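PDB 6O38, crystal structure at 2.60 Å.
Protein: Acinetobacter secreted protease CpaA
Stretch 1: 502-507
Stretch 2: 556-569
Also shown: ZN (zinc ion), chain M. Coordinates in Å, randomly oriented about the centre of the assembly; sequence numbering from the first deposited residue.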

# COMPACT_ATOMS: atom_id res chain seq x y z
N HIS A 502 18.54 10.15 -1.27
CA HIS A 502 19.99 10.34 -1.31
C HIS A 502 20.36 11.79 -1.03
O HIS A 502 21.25 12.07 -0.23
CB HIS A 502 20.54 9.89 -2.66
CG HIS A 502 20.70 8.41 -2.79
ND1 HIS A 502 21.49 7.67 -1.94
CD2 HIS A 502 20.19 7.52 -3.68
CE1 HIS A 502 21.45 6.40 -2.29
NE2 HIS A 502 20.67 6.28 -3.35
N ASN A 503 19.68 12.72 -1.70
CA ASN A 503 19.93 14.15 -1.47
C ASN A 503 19.75 14.51 -0.00
O ASN A 503 20.49 15.35 0.53
CB ASN A 503 18.99 14.99 -2.34
CG ASN A 503 19.41 15.01 -3.80
OD1 ASN A 503 20.55 14.67 -4.14
ND2 ASN A 503 18.50 15.41 -4.67
N LEU A 504 18.79 13.88 0.67
CA LEU A 504 18.54 14.17 2.08
C LEU A 504 19.59 13.57 3.00
O LEU A 504 19.63 13.93 4.18
CB LEU A 504 17.15 13.66 2.48
CG LEU A 504 15.96 14.46 1.95
CD1 LEU A 504 14.66 13.71 2.15
CD2 LEU A 504 15.90 15.82 2.62
N GLY A 505 20.44 12.68 2.50
CA GLY A 505 21.51 12.11 3.27
C GLY A 505 21.40 10.62 3.55
O GLY A 505 22.03 10.15 4.50
N LEU A 506 20.64 9.88 2.75
CA LEU A 506 20.37 8.47 3.02
C LEU A 506 21.21 7.58 2.11
O LEU A 506 21.56 7.95 0.99
CB LEU A 506 18.89 8.16 2.82
CG LEU A 506 17.93 8.98 3.68
CD1 LEU A 506 16.49 8.55 3.44
CD2 LEU A 506 18.29 8.85 5.15
N TYR A 507 21.54 6.40 2.62
CA TYR A 507 22.31 5.40 1.90
C TYR A 507 21.46 4.15 1.70
O TYR A 507 20.37 4.01 2.27
CB TYR A 507 23.60 5.06 2.65
CG TYR A 507 24.54 6.23 2.85
CD1 TYR A 507 24.34 7.13 3.89
CD2 TYR A 507 25.62 6.43 2.00
CE1 TYR A 507 25.19 8.20 4.08
CE2 TYR A 507 26.48 7.50 2.19
CZ TYR A 507 26.25 8.38 3.22
OH TYR A 507 27.10 9.45 3.41
N ASP A 556 17.77 4.04 10.70
CA ASP A 556 16.74 5.06 10.97
C ASP A 556 16.92 6.17 9.93
O ASP A 556 17.70 7.11 10.14
CB ASP A 556 16.86 5.58 12.39
CG ASP A 556 15.65 6.40 12.81
OD1 ASP A 556 14.77 6.66 11.96
OD2 ASP A 556 15.59 6.79 14.00
N ALA A 557 16.19 6.07 8.82
CA ALA A 557 16.28 7.09 7.78
C ALA A 557 15.54 8.36 8.19
O ALA A 557 15.99 9.47 7.87
CB ALA A 557 15.72 6.54 6.47
N VAL A 558 14.40 8.22 8.88
CA VAL A 558 13.58 9.37 9.22
C VAL A 558 14.34 10.31 10.15
O VAL A 558 14.20 11.54 10.07
CB VAL A 558 12.25 8.91 9.83
CG1 VAL A 558 11.42 10.11 10.29
CG2 VAL A 558 11.47 8.08 8.83
N SER A 559 15.16 9.76 11.05
CA SER A 559 15.92 10.60 11.97
C SER A 559 16.95 11.46 11.24
O SER A 559 17.22 12.59 11.65
CB SER A 559 16.60 9.74 13.03
OG SER A 559 17.66 8.98 12.46
N VAL A 560 17.52 10.94 10.15
CA VAL A 560 18.48 11.73 9.38
C VAL A 560 17.76 12.75 8.50
O VAL A 560 18.22 13.88 8.35
CB VAL A 560 19.38 10.79 8.55
CG1 VAL A 560 20.24 11.59 7.58
CG2 VAL A 560 20.26 9.96 9.47
N ILE A 561 16.62 12.36 7.93
CA ILE A 561 15.83 13.29 7.12
C ILE A 561 15.40 14.49 7.97
O ILE A 561 15.51 15.64 7.54
CB ILE A 561 14.61 12.58 6.50
CG1 ILE A 561 15.07 11.52 5.49
CG2 ILE A 561 13.68 13.58 5.85
CD1 ILE A 561 13.92 10.75 4.88
N ASN A 562 14.91 14.23 9.18
CA ASN A 562 14.43 15.30 10.04
C ASN A 562 15.54 16.23 10.51
O ASN A 562 15.25 17.35 10.95
CB ASN A 562 13.69 14.72 11.25
CG ASN A 562 12.40 14.03 10.86
OD1 ASN A 562 11.89 14.21 9.75
ND2 ASN A 562 11.86 13.23 11.77
N LEU A 563 16.80 15.80 10.43
CA LEU A 563 17.92 16.66 10.77
C LEU A 563 18.38 17.52 9.60
O LEU A 563 19.09 18.52 9.82
CB LEU A 563 19.10 15.83 11.28
CG LEU A 563 18.94 15.18 12.66
CD1 LEU A 563 20.19 14.42 13.05
CD2 LEU A 563 18.60 16.23 13.71
N ASN A 564 18.01 17.17 8.37
CA ASN A 564 18.45 17.89 7.18
C ASN A 564 17.32 18.59 6.44
O ASN A 564 17.60 19.39 5.54
CB ASN A 564 19.16 16.92 6.22
CG ASN A 564 20.46 16.39 6.78
OD1 ASN A 564 21.09 17.02 7.63
ND2 ASN A 564 20.87 15.22 6.31
N ALA A 565 16.06 18.31 6.78
CA ALA A 565 14.94 18.83 6.00
C ALA A 565 14.89 20.35 6.05
O ALA A 565 14.76 21.01 5.01
CB ALA A 565 13.63 18.23 6.51
N GLN A 566 14.97 20.93 7.25
CA GLN A 566 14.85 22.38 7.37
C GLN A 566 16.05 23.09 6.75
O GLN A 566 15.88 24.12 6.08
CB GLN A 566 14.71 22.78 8.84
CG GLN A 566 14.83 24.27 9.08
CD GLN A 566 14.75 24.65 10.55
OE1 GLN A 566 15.55 24.17 11.36
NE2 GLN A 566 13.80 25.50 10.89
N LYS A 567 17.25 22.56 6.96
CA LYS A 567 18.44 23.16 6.36
C LYS A 567 18.34 23.21 4.84
O LYS A 567 18.70 24.21 4.22
CB LYS A 567 19.69 22.39 6.80
CG LYS A 567 20.82 22.37 5.80
CD LYS A 567 21.90 21.38 6.22
CE LYS A 567 22.39 20.55 5.05
NZ LYS A 567 23.19 19.38 5.49
N ILE A 568 17.85 22.13 4.23
CA ILE A 568 17.70 22.11 2.77
C ILE A 568 16.59 23.05 2.34
O ILE A 568 16.70 23.74 1.32
CB ILE A 568 17.45 20.67 2.29
CG1 ILE A 568 18.71 19.82 2.47
CG2 ILE A 568 17.00 20.65 0.83
CD1 ILE A 568 18.50 18.34 2.26
N SER A 569 15.50 23.12 3.12
CA SER A 569 14.39 24.00 2.78
C SER A 569 14.79 25.47 2.78
O SER A 569 14.07 26.30 2.22
CB SER A 569 13.23 23.78 3.75
OG SER A 569 13.56 24.24 5.05
ZN ZN M . 20.44 4.78 -4.79

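How does the end of the first helix meet the second one? Leu504 comes right before the residue that leaves helical angles, and its carbonyl accepts from Asn564: Asn564 ND2 donates to Leu504 O at 2.8 Å, with an N-H...O angle of 169°, almost straight. Asn564 points its CA-to-CB bond toward the first stretch, and its m rotamer (chi1 -66°, chi2 -25°) carries the amide nitrogen onto the carbonyl. This is the one hydrogen bond between the stretches; the rest is van der Waals packing, with five apolar side-chain pairs.

Why is glycine suited to position 505? Its phi of 114° is positive, as expected in the Schellman motif that ends the helix, and Gly505 N still reaches back to His502 O at 2.9 Å. A CB built here would be jammed against the carbonyl oxygen of Leu504. It would also point toward the second stretch and lie 3.0 Å from Asn564 ND2, too close for comfort, and 3.5 Å from Val560 CG1. Without it, Asn564 has room to reach the carbonyl.

How do the two leucines pack against the second helix? Leu504, which has the largest area covered in this contact, sets its CA-to-CB bond sideways; with chi1 m and chi2 t, its two methyls meet different residues of the second helix. Leu504 CD1 lies 3.8 Å from Ile561 CG2, while Leu504 CD2 lies 3.6 Å from Ile568 CD1, a residue two turns further along. Leu506 has the same m, t rotamer but starts from an extended backbone (phi/psi -103/150) and points toward the second stretch. Both its methyls, Leu506 CD1 and CD2, lie 3.7 Å from Ala557 CB. The CA-to-CB bond of Ile561 runs sideways, but its m, t conformation brings the end of the chain nearer, and Ile561 CD1 reaches both leucines, 3.7 Å from Leu506 CD1 and 4.1 Å from Leu504 CD1.

Which bonds within each stretch lie beside the contact? At the start of the second helix, Asp556 points away from the contact, and its t rotamer places OD1 3.3 Å from Ser559 N, a capping bond. Ser559, in the p rotamer, returns a bond from its OG to Asp556 O at 3.0 Å. In the first stretch, His502 binds zinc through NE2, 2.1 Å from ZN, with the other ligands elsewhere in the structure. The other ring nitrogen, His502 ND1, makes a weak hydrogen bond to Leu506 O at 2.9 Å, linking the metal ligand to the loop that carries Leu506 into the contact.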